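Local coordinates for protein VAL-1 (Chlorella virus, PDB 3GNE) that cleaves the polysaccharide alginate as a family 14 polysaccharide lyase, by a mode of action that depends on pH, at residues L7-L12 and R38-V43; A76-Y81 and F235-M240; N166-G171 and V190-K195. All coordinates share one frame; numbering follows the deposited sequence. Where two conformers were deposited one is given.

Contact 1 of 3, residues L7-L12 and R38-V43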
loop_
_atom_site.group_PDB
_atom_site.type_symbol
_atom_site.label_atom_id
_atom_site.label_comp_id
_atom_site.label_asym_id
_atom_site.label_seq_id
_atom_site.Cartn_x
_atom_site.Cartn_y
_atom_site.Cartn_z
ATOM N N LEU A 7 1.739 -13.307 -7.009
ATOM C CA LEU A 7 1.349 -14.105 -5.862
ATOM C C LEU A 7 0.300 -15.115 -6.251
ATOM O O LEU A 7 -0.719 -14.771 -6.870
ATOM C CB LEU A 7 0.820 -13.151 -4.823
ATOM C CG LEU A 7 0.260 -13.798 -3.553
ATOM C CD1 LEU A 7 1.297 -14.684 -2.819
ATOM C CD2 LEU A 7 -0.261 -12.687 -2.639
ATOM N N ASP A 8 0.512 -16.386 -5.865
ATOM C CA ASP A 8 -0.534 -17.381 -6.032
ATOM C C ASP A 8 -1.409 -17.390 -4.789
ATOM O O ASP A 8 -1.002 -17.811 -3.684
ATOM C CB ASP A 8 0.164 -18.730 -6.192
ATOM C CG ASP A 8 -0.826 -19.847 -6.405
ATOM O OD1 ASP A 8 -0.347 -20.978 -6.737
ATOM O OD2 ASP A 8 -2.065 -19.667 -6.244
ATOM N N LEU A 9 -2.639 -16.895 -4.890
ATOM C CA LEU A 9 -3.497 -16.772 -3.715
ATOM C C LEU A 9 -3.903 -18.137 -3.154
ATOM O O LEU A 9 -4.316 -18.232 -2.003
ATOM C CB LEU A 9 -4.777 -15.987 -4.030
ATOM C CG LEU A 9 -4.517 -14.514 -4.316
ATOM C CD1 LEU A 9 -5.836 -13.895 -4.755
ATOM C CD2 LEU A 9 -3.938 -13.782 -3.125
ATOM N N ASN A 10 -3.756 -19.191 -3.955
ATOM C CA ASN A 10 -4.000 -20.514 -3.379
ATOM C C ASN A 10 -2.923 -20.919 -2.380
ATOM O O ASN A 10 -3.098 -21.905 -1.625
ATOM C CB ASN A 10 -4.040 -21.548 -4.507
ATOM C CG ASN A 10 -5.269 -21.319 -5.375
ATOM O OD1 ASN A 10 -5.169 -21.413 -6.594
ATOM N ND2 ASN A 10 -6.346 -20.986 -4.696
ATOM N N LEU A 11 -1.828 -20.139 -2.354
ATOM C CA LEU A 11 -0.814 -20.399 -1.310
ATOM C C LEU A 11 -0.802 -19.325 -0.213
ATOM O O LEU A 11 0.144 -19.293 0.610
ATOM C CB LEU A 11 0.573 -20.425 -2.008
ATOM C CG LEU A 11 0.719 -21.529 -3.085
ATOM C CD1 LEU A 11 2.089 -21.391 -3.751
ATOM C CD2 LEU A 11 0.533 -22.895 -2.492
ATOM N N LEU A 12 -1.797 -18.415 -0.164
ATOM C CA LEU A 12 -1.721 -17.269 0.712
ATOM C C LEU A 12 -1.447 -17.635 2.182
ATOM O O LEU A 12 -0.639 -16.922 2.781
ATOM C CB LEU A 12 -3.054 -16.502 0.635
ATOM C CG LEU A 12 -3.050 -15.153 1.390
ATOM C CD1 LEU A 12 -2.033 -14.194 0.841
ATOM C CD2 LEU A 12 -4.462 -14.608 1.307
ATOM N N ARG A 38 -9.092 -15.812 -9.443
ATOM C CA ARG A 38 -8.845 -16.199 -8.049
ATOM C C ARG A 38 -8.614 -14.893 -7.297
ATOM O O ARG A 38 -7.722 -14.170 -7.754
ATOM C CB ARG A 38 -7.658 -17.169 -7.952
ATOM C CG ARG A 38 -7.679 -17.931 -6.636
ATOM C CD ARG A 38 -8.793 -18.967 -6.633
ATOM N NE ARG A 38 -8.790 -19.808 -5.459
ATOM C CZ ARG A 38 -9.792 -20.362 -4.797
ATOM N NH1 ARG A 38 -11.044 -20.204 -5.163
ATOM N NH2 ARG A 38 -9.606 -21.115 -3.718
ATOM N N VAL A 39 -9.411 -14.610 -6.286
ATOM C CA VAL A 39 -9.380 -13.318 -5.630
ATOM C C VAL A 39 -9.387 -13.495 -4.126
ATOM O O VAL A 39 -9.635 -14.562 -3.597
ATOM C CB VAL A 39 -10.649 -12.501 -6.019
ATOM C CG1 VAL A 39 -10.825 -12.457 -7.532
ATOM C CG2 VAL A 39 -11.886 -13.059 -5.338
ATOM N N VAL A 40 -9.125 -12.363 -3.424
ATOM C CA VAL A 40 -9.521 -12.290 -2.020
ATOM C C VAL A 40 -10.764 -11.401 -1.979
ATOM O O VAL A 40 -10.763 -10.269 -2.471
ATOM C CB VAL A 40 -8.429 -11.716 -1.106
ATOM C CG1 VAL A 40 -8.919 -11.778 0.345
ATOM C CG2 VAL A 40 -7.133 -12.501 -1.245
ATOM N N LYS A 41 -11.842 -11.980 -1.414
ATOM C CA LYS A 41 -13.048 -11.223 -1.107
ATOM C C LYS A 41 -12.770 -10.531 0.236
ATOM O O LYS A 41 -12.731 -11.217 1.265
ATOM C CB LYS A 41 -14.251 -12.141 -1.028
ATOM C CG LYS A 41 -15.584 -11.460 -0.698
ATOM C CD LYS A 41 -16.651 -12.547 -0.425
ATOM C CE LYS A 41 -18.053 -12.011 -0.414
ATOM N NZ LYS A 41 -19.103 -13.052 -0.599
ATOM N N ALA A 42 -12.544 -9.246 0.173
ATOM C CA ALA A 42 -12.294 -8.431 1.389
ATOM C C ALA A 42 -13.621 -8.018 1.996
ATOM O O ALA A 42 -14.425 -7.299 1.328
ATOM C CB ALA A 42 -11.513 -7.185 1.016
ATOM N N VAL A 43 -13.848 -8.480 3.205
ATOM C CA VAL A 43 -15.129 -8.205 3.880
ATOM C C VAL A 43 -14.929 -7.114 4.889
ATOM O O VAL A 43 -14.114 -7.230 5.803
ATOM C CB VAL A 43 -15.610 -9.494 4.555
ATOM C CG1 VAL A 43 -16.809 -9.223 5.460
ATOM C CG2 VAL A 43 -15.949 -10.544 3.502
#

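Contact 2 of 3, residues A76-Y81 and F235-M240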
loop_
_atom_site.group_PDB
_atom_site.type_symbol
_atom_site.label_atom_id
_atom_site.label_comp_id
_atom_site.label_asym_id
_atom_site.label_seq_id
_atom_site.Cartn_x
_atom_site.Cartn_y
_atom_site.Cartn_z
ATOM N N ALA A 76 1.842 -4.288 -7.431
ATOM C CA ALA A 76 0.633 -3.979 -8.212
ATOM C C ALA A 76 -0.462 -4.979 -7.848
ATOM O O ALA A 76 -0.169 -6.096 -7.395
ATOM C CB ALA A 76 0.951 -4.059 -9.693
ATOM N N TRP A 77 -1.696 -4.571 -8.010
ATOM C CA TRP A 77 -2.846 -5.441 -7.725
ATOM C C TRP A 77 -4.042 -4.850 -8.451
ATOM O O TRP A 77 -3.960 -3.711 -8.959
ATOM C CB TRP A 77 -3.167 -5.570 -6.218
ATOM C CG TRP A 77 -3.317 -4.232 -5.546
ATOM C CD1 TRP A 77 -4.478 -3.512 -5.392
ATOM C CD2 TRP A 77 -2.290 -3.435 -4.951
ATOM N NE1 TRP A 77 -4.226 -2.317 -4.726
ATOM C CE2 TRP A 77 -2.883 -2.252 -4.447
ATOM C CE3 TRP A 77 -0.887 -3.622 -4.790
ATOM C CZ2 TRP A 77 -2.157 -1.245 -3.794
ATOM C CZ3 TRP A 77 -0.178 -2.609 -4.131
ATOM C CH2 TRP A 77 -0.790 -1.459 -3.654
ATOM N N GLU A 78 -5.106 -5.623 -8.505
ATOM C CA GLU A 78 -6.346 -5.122 -9.103
ATOM C C GLU A 78 -7.454 -5.198 -8.089
ATOM O O GLU A 78 -7.475 -6.116 -7.258
ATOM C CB GLU A 78 -6.739 -5.970 -10.338
ATOM C CG GLU A 78 -5.576 -5.858 -11.374
ATOM C CD GLU A 78 -5.835 -6.762 -12.552
ATOM O OE1 GLU A 78 -6.995 -7.116 -12.807
ATOM O OE2 GLU A 78 -4.909 -7.112 -13.297
ATOM N N VAL A 79 -8.381 -4.235 -8.130
ATOM C CA VAL A 79 -9.511 -4.265 -7.167
ATOM C C VAL A 79 -10.826 -3.941 -7.848
ATOM O O VAL A 79 -10.927 -3.079 -8.698
ATOM C CB VAL A 79 -9.207 -3.265 -6.043
ATOM C CG1 VAL A 79 -9.077 -1.844 -6.618
ATOM C CG2 VAL A 79 -10.287 -3.342 -4.965
ATOM N N PHE A 80 -11.837 -4.713 -7.479
ATOM C CA PHE A 80 -13.197 -4.593 -7.989
ATOM C C PHE A 80 -14.111 -4.146 -6.832
ATOM O O PHE A 80 -14.208 -4.855 -5.816
ATOM C CB PHE A 80 -13.614 -5.944 -8.522
ATOM C CG PHE A 80 -14.933 -6.005 -9.284
ATOM C CD1 PHE A 80 -14.896 -6.187 -10.672
ATOM C CD2 PHE A 80 -16.177 -5.918 -8.697
ATOM C CE1 PHE A 80 -16.072 -6.310 -11.377
ATOM C CE2 PHE A 80 -17.366 -6.036 -9.395
ATOM C CZ PHE A 80 -17.332 -6.235 -10.758
ATOM N N TYR A 81 -14.726 -2.995 -7.034
ATOM C CA TYR A 81 -15.714 -2.411 -6.110
ATOM C C TYR A 81 -17.100 -2.577 -6.733
ATOM O O TYR A 81 -17.371 -1.827 -7.696
ATOM C CB TYR A 81 -15.411 -0.932 -5.908
ATOM C CG TYR A 81 -14.129 -0.740 -5.088
ATOM C CD1 TYR A 81 -14.205 -1.029 -3.707
ATOM C CD2 TYR A 81 -12.937 -0.277 -5.633
ATOM C CE1 TYR A 81 -13.043 -0.843 -2.935
ATOM C CE2 TYR A 81 -11.794 -0.117 -4.846
ATOM C CZ TYR A 81 -11.886 -0.404 -3.500
ATOM O OH TYR A 81 -10.767 -0.267 -2.679
ATOM N N PHE A 235 -9.923 -8.305 -4.416
ATOM C CA PHE A 235 -8.562 -7.998 -4.826
ATOM C C PHE A 235 -7.958 -9.202 -5.536
ATOM O O PHE A 235 -8.184 -10.344 -5.171
ATOM C CB PHE A 235 -7.697 -7.687 -3.547
ATOM C CG PHE A 235 -8.069 -6.344 -2.930
ATOM C CD1 PHE A 235 -7.469 -5.168 -3.321
ATOM C CD2 PHE A 235 -9.049 -6.314 -1.925
ATOM C CE1 PHE A 235 -7.806 -3.943 -2.730
ATOM C CE2 PHE A 235 -9.398 -5.102 -1.326
ATOM C CZ PHE A 235 -8.787 -3.905 -1.729
ATOM N N THR A 236 -7.164 -8.928 -6.557
ATOM C CA THR A 236 -6.582 -10.048 -7.318
ATOM C C THR A 236 -5.300 -9.619 -7.969
ATOM O O THR A 236 -4.991 -8.440 -8.045
ATOM C CB THR A 236 -7.616 -10.549 -8.373
ATOM O OG1 THR A 236 -7.186 -11.814 -8.895
ATOM C CG2 THR A 236 -7.787 -9.518 -9.507
ATOM N N ASN A 237 -4.560 -10.604 -8.495
ATOM C CA ASN A 237 -3.424 -10.362 -9.360
ATOM C C ASN A 237 -2.372 -9.497 -8.667
ATOM O O ASN A 237 -1.929 -8.474 -9.217
ATOM C CB ASN A 237 -3.857 -9.716 -10.698
ATOM C CG ASN A 237 -2.801 -9.978 -11.753
ATOM O OD1 ASN A 237 -1.985 -10.894 -11.661
ATOM N ND2 ASN A 237 -2.810 -9.122 -12.799
ATOM N N PHE A 238 -1.967 -9.892 -7.486
ATOM C CA PHE A 238 -0.882 -9.203 -6.783
ATOM C C PHE A 238 0.438 -9.532 -7.468
ATOM O O PHE A 238 0.785 -10.706 -7.628
ATOM C CB PHE A 238 -0.810 -9.703 -5.324
ATOM C CG PHE A 238 -1.970 -9.212 -4.481
ATOM C CD1 PHE A 238 -1.839 -8.033 -3.755
ATOM C CD2 PHE A 238 -3.166 -9.905 -4.389
ATOM C CE1 PHE A 238 -2.917 -7.615 -2.923
ATOM C CE2 PHE A 238 -4.221 -9.511 -3.604
ATOM C CZ PHE A 238 -4.089 -8.335 -2.875
ATOM N N GLN A 239 1.176 -8.518 -7.916
ATOM C CA GLN A 239 2.404 -8.670 -8.652
ATOM C C GLN A 239 3.515 -7.835 -8.030
ATOM O O GLN A 239 3.289 -6.766 -7.493
ATOM C CB GLN A 239 2.213 -8.198 -10.123
ATOM C CG GLN A 239 1.188 -9.056 -10.849
ATOM C CD GLN A 239 0.931 -8.568 -12.250
ATOM O OE1 GLN A 239 0.813 -7.345 -12.400
ATOM N NE2 GLN A 239 0.828 -9.423 -13.252
ATOM N N MET A 240 4.716 -8.411 -8.184
ATOM C CA MET A 240 5.934 -7.682 -7.861
ATOM C C MET A 240 6.587 -7.334 -9.199
ATOM O O MET A 240 6.793 -8.270 -10.004
ATOM C CB MET A 240 6.883 -8.479 -6.972
ATOM C CG MET A 240 8.048 -7.619 -6.501
ATOM S SD MET A 240 9.193 -8.435 -5.376
ATOM C CE MET A 240 9.859 -9.792 -6.442
#

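Contact 3 of 3, residues N166-G171 and V190-K195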
loop_
_atom_site.group_PDB
_atom_site.type_symbol
_atom_site.label_atom_id
_atom_site.label_comp_id
_atom_site.label_asym_id
_atom_site.label_seq_id
_atom_site.Cartn_x
_atom_site.Cartn_y
_atom_site.Cartn_z
ATOM N N ASN A 166 -10.041 -2.434 -11.357
ATOM C CA ASN A 166 -9.143 -1.265 -11.388
ATOM C C ASN A 166 -7.712 -1.758 -11.191
ATOM O O ASN A 166 -7.518 -2.576 -10.268
ATOM C CB ASN A 166 -9.462 -0.300 -10.250
ATOM C CG ASN A 166 -10.856 0.314 -10.404
ATOM O OD1 ASN A 166 -11.017 1.247 -11.195
ATOM N ND2 ASN A 166 -11.826 -0.140 -9.617
ATOM N N ARG A 167 -6.784 -1.286 -11.966
ATOM C CA ARG A 167 -5.391 -1.676 -11.889
ATOM C C ARG A 167 -4.597 -0.629 -11.122
ATOM O O ARG A 167 -4.571 0.525 -11.527
ATOM C CB ARG A 167 -4.807 -1.856 -13.309
ATOM C CG ARG A 167 -5.592 -2.904 -14.085
ATOM C CD ARG A 167 -5.023 -3.058 -15.485
ATOM N NE ARG A 167 -4.907 -1.828 -16.227
ATOM C CZ ARG A 167 -5.704 -0.940 -16.785
ATOM N NH1 ARG A 167 -5.178 0.107 -17.408
ATOM N NH2 ARG A 167 -7.037 -1.084 -16.710
ATOM N N ILE A 168 -3.953 -1.086 -10.034
ATOM C CA ILE A 168 -3.208 -0.190 -9.181
ATOM C C ILE A 168 -1.736 -0.595 -9.159
ATOM O O ILE A 168 -1.437 -1.782 -9.071
ATOM C CB ILE A 168 -3.749 -0.300 -7.724
ATOM C CG1 ILE A 168 -5.285 -0.165 -7.678
ATOM C CG2 ILE A 168 -3.034 0.712 -6.834
ATOM C CD1 ILE A 168 -5.811 1.164 -8.117
ATOM N N GLU A 169 -0.807 0.366 -9.147
ATOM C CA GLU A 169 0.583 0.012 -8.911
ATOM C C GLU A 169 1.170 1.073 -7.977
ATOM O O GLU A 169 0.765 2.248 -8.040
ATOM C CB GLU A 169 1.439 -0.003 -10.220
ATOM C CG GLU A 169 0.784 -0.821 -11.349
ATOM C CD GLU A 169 1.803 -1.085 -12.464
ATOM O OE1 GLU A 169 3.030 -1.037 -12.237
ATOM O OE2 GLU A 169 1.322 -1.408 -13.546
ATOM N N ILE A 170 2.164 0.658 -7.213
ATOM C CA ILE A 170 2.882 1.628 -6.417
ATOM C C ILE A 170 4.377 1.301 -6.526
ATOM O O ILE A 170 4.775 0.172 -6.170
ATOM C CB ILE A 170 2.429 1.705 -4.937
ATOM C CG1 ILE A 170 3.164 2.799 -4.167
ATOM C CG2 ILE A 170 2.466 0.371 -4.208
ATOM C CD1 ILE A 170 2.469 3.255 -2.891
ATOM N N GLY A 171 5.145 2.286 -6.971
ATOM C CA GLY A 171 6.590 2.136 -7.104
ATOM C C GLY A 171 7.317 2.894 -6.010
ATOM O O GLY A 171 6.889 3.962 -5.559
ATOM N N VAL A 190 2.621 6.226 -8.441
ATOM C CA VAL A 190 1.335 5.563 -8.335
ATOM C C VAL A 190 0.788 5.503 -9.746
ATOM O O VAL A 190 0.860 6.482 -10.486
ATOM C CB VAL A 190 0.360 6.324 -7.422
ATOM C CG1 VAL A 190 -1.046 5.727 -7.519
ATOM C CG2 VAL A 190 0.909 6.263 -5.991
ATOM N N ILE A 191 0.249 4.324 -10.061
ATOM C CA ILE A 191 -0.476 4.148 -11.308
ATOM C C ILE A 191 -1.882 3.662 -10.977
ATOM O O ILE A 191 -2.026 2.728 -10.209
ATOM C CB ILE A 191 0.211 3.152 -12.282
ATOM C CG1 ILE A 191 1.663 3.459 -12.545
ATOM C CG2 ILE A 191 -0.559 3.179 -13.593
ATOM C CD1 ILE A 191 2.378 2.408 -13.377
ATOM N N VAL A 192 -2.884 4.323 -11.582
ATOM C CA VAL A 192 -4.254 3.847 -11.448
ATOM C C VAL A 192 -4.825 3.785 -12.867
ATOM O O VAL A 192 -4.900 4.825 -13.558
ATOM C CB VAL A 192 -5.170 4.710 -10.569
ATOM C CG1 VAL A 192 -6.498 4.010 -10.441
ATOM C CG2 VAL A 192 -4.524 4.922 -9.171
ATOM N N ASN A 193 -5.206 2.600 -13.324
ATOM C CA ASN A 193 -5.804 2.383 -14.647
ATOM C C ASN A 193 -5.010 3.069 -15.705
ATOM O O ASN A 193 -5.505 3.733 -16.603
ATOM C CB ASN A 193 -7.267 2.827 -14.649
ATOM C CG ASN A 193 -8.104 1.949 -13.703
ATOM O OD1 ASN A 193 -7.857 0.731 -13.646
ATOM N ND2 ASN A 193 -9.051 2.554 -13.056
ATOM N N GLY A 194 -3.695 2.878 -15.683
ATOM C CA GLY A 194 -2.795 3.344 -16.701
ATOM C C GLY A 194 -2.302 4.763 -16.509
ATOM O O GLY A 194 -1.366 5.182 -17.202
ATOM N N LYS A 195 -2.876 5.565 -15.598
ATOM C CA LYS A 195 -2.407 6.933 -15.376
ATOM C C LYS A 195 -1.348 6.916 -14.260
ATOM O O LYS A 195 -1.630 6.429 -13.170
ATOM C CB LYS A 195 -3.519 7.871 -14.954
ATOM C CG LYS A 195 -3.068 9.287 -14.629
ATOM C CD LYS A 195 -4.303 10.166 -14.350
ATOM C CE LYS A 195 -3.794 11.605 -14.187
ATOM N NZ LYS A 195 -4.850 12.611 -13.915
#

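Contact 1 of 3, residues L7-L12 and R38-V43
L9 and V40 meet with their side chains crossing at roughly a right angle, and this crossing carries the apolar half of the contact between the 7-12 loop and the 38-43 strand. The L9 branch leaves its backbone with CG anti to the carbonyl carbon (chi1 -68°), so that both methyls reach the strand. L9 CD1 lies against the main chain, 3.6 Å from R38 O and equally close to V39 C, while CD2 of L9 touches V40 CG2 at 3.9 Å. That same V40 methyl, the branch beside the backbone N, is met more loosely by L12, whose CD2 stands 4.3 Å from V40 CG2. Two leucines three residues apart thus close on one valine methyl.

The second crossing is polar and more exposed. R38 starts with CG anti to its backbone N and then bends at chi2 (72°), which folds the arm back beside the loop. The amide end of N10 comes to the edge of the guanidinium near NE, with the two planes turned 43° apart; the far end of R38 is secured by T33, whose OG1 is hydrogen-bonded to NH1.

A compact turn presents these residues. N10 N donates to D8 OD2 at 2.9 Å, an Asx turn in which the carboxylate is met from above its plane. Backbone bonds from L11 N to D8 O (2.8 Å) and from L12 N to L9 O (3.1 Å) tighten the short 3-10 segment, bringing L9 and L12 onto the same side.

Strand 37-44, which receives the loop, runs between strands 30-34 and 231-241 of one antiparallel sheet, and F59 and F61 of strand 59-63, in the other large sheet, pack against V40 and L12 respectively.

Contact 2 of 3, residues A76-Y81 and F235-M240
V79 CG2 rests on one face of the F235 phenyl ring, 3.7 Å from its centroid, in a CH-pi contact offset toward the rim; the methyl is anti to the V79 backbone N and approaches CE1 most closely. The edge of the same ring meets the indole of W77, with W77 CD1 4.0 Å from F235 CD1. W77 CB in turn sits over the F238 ring, 4.1 Å from the centroid. The chi1 of W77, 53°, puts its CG in the crowded position between the backbone N and the carbonyl carbon.

On the face bearing A76, E78 and T236, the contact is partly polar. The extended E78 chain runs alongside N237, whose ND2 donates to E78 OE2 at 2.9 Å with a nearly straight N-H (168°), meeting the carboxylate from above its plane.

Antiparallel backbone pairing positions all of this. E78 and T236 exchange two hydrogen bonds, each 2.9 Å (E78 N to T236 O and T236 N to E78 O), and A76 pairs likewise with Q239. Between these pairs the register slips by one residue, a beta bulge, where N237 adopts positive phi (58°).

W217 of strand 212-221, in the facing sheet, stands edge-to-face with W77, F235 and F238; strands 72-80 and 231-241 are themselves flanked by 166-173 and 37-44.

Contact 3 of 3, residues N166-G171 and V190-K195
N193 grips the start of the neighbouring strand with both ends of its carboxamide. N193 ND2 donates to N166 OD1 at 3.0 Å, almost straight (171°) and on a lone pair of that oxygen, while N193 OD1 accepts from R167 N at 2.8 Å, the donor standing above the carbonyl plane. A third bond, N193 N to R167 O at 2.8 Å, continues the ladder. N193 occupies the second position of a type I' beta turn, V192 to K195, which links strands 186-192 and 195-202 in a beta hairpin. The whole belongs to an antiparallel sheet of the concanavalin-like beta-sandwich.

Beyond the turn the pairing of the antiparallel strands is regular: E169 and I191 form a hydrogen-bonded pair, with E169 N to I191 O and I191 N to E169 O both 2.9 Å. I168-V192 and I170-V190 are the non-hydrogen-bonded pairs on either side of it. The N166 amide is held at its other end too, ND2 donating to the carbonyls of V79 and K161.

Packing differs between the two faces. On that of E169 and I191, the side chains run side by side, and I191 CD1 lies along the aliphatic and carboxylate part of E169, whose OE2 is held in a salt bridge by K241. The face of I168 and V192 is buried: I168 CD1 meets V192 CG1 at 3.7 Å, near I117 and V125 of the facing sheet and F156 of a loop.

At the exposed end, R167 bends at chi3 (-53°) and lays its guanidinium across the turn. One face of that group covers N193 CA, which lies 3.6 Å from the guanidinium plane, and R167 NH1 comes to 3.4 Å from N193 C.

How the contacts relate
All three contacts reach one antiparallel sheet, contact 1 by its strand 37-44 alone. Contact 1 joins contact 2 through neighbouring strands 37-44 and 231-241: V40 N lies 2.8 Å from F235 O, and T236 OG1 2.7 Å from R38 O, both probable hydrogen bonds. On the other side of contact 2, strand 72-80 pairs with 166-173, bringing W77 O within 2.8 Å of I168 N. Contact 2 is thus the middle member, about 10 Å centre to centre from each of the others, whereas contacts 1 and 3 remain about 11 Å apart at their nearest atoms. Along the chain, contact 3 is nested within the loop that contact 2 closes.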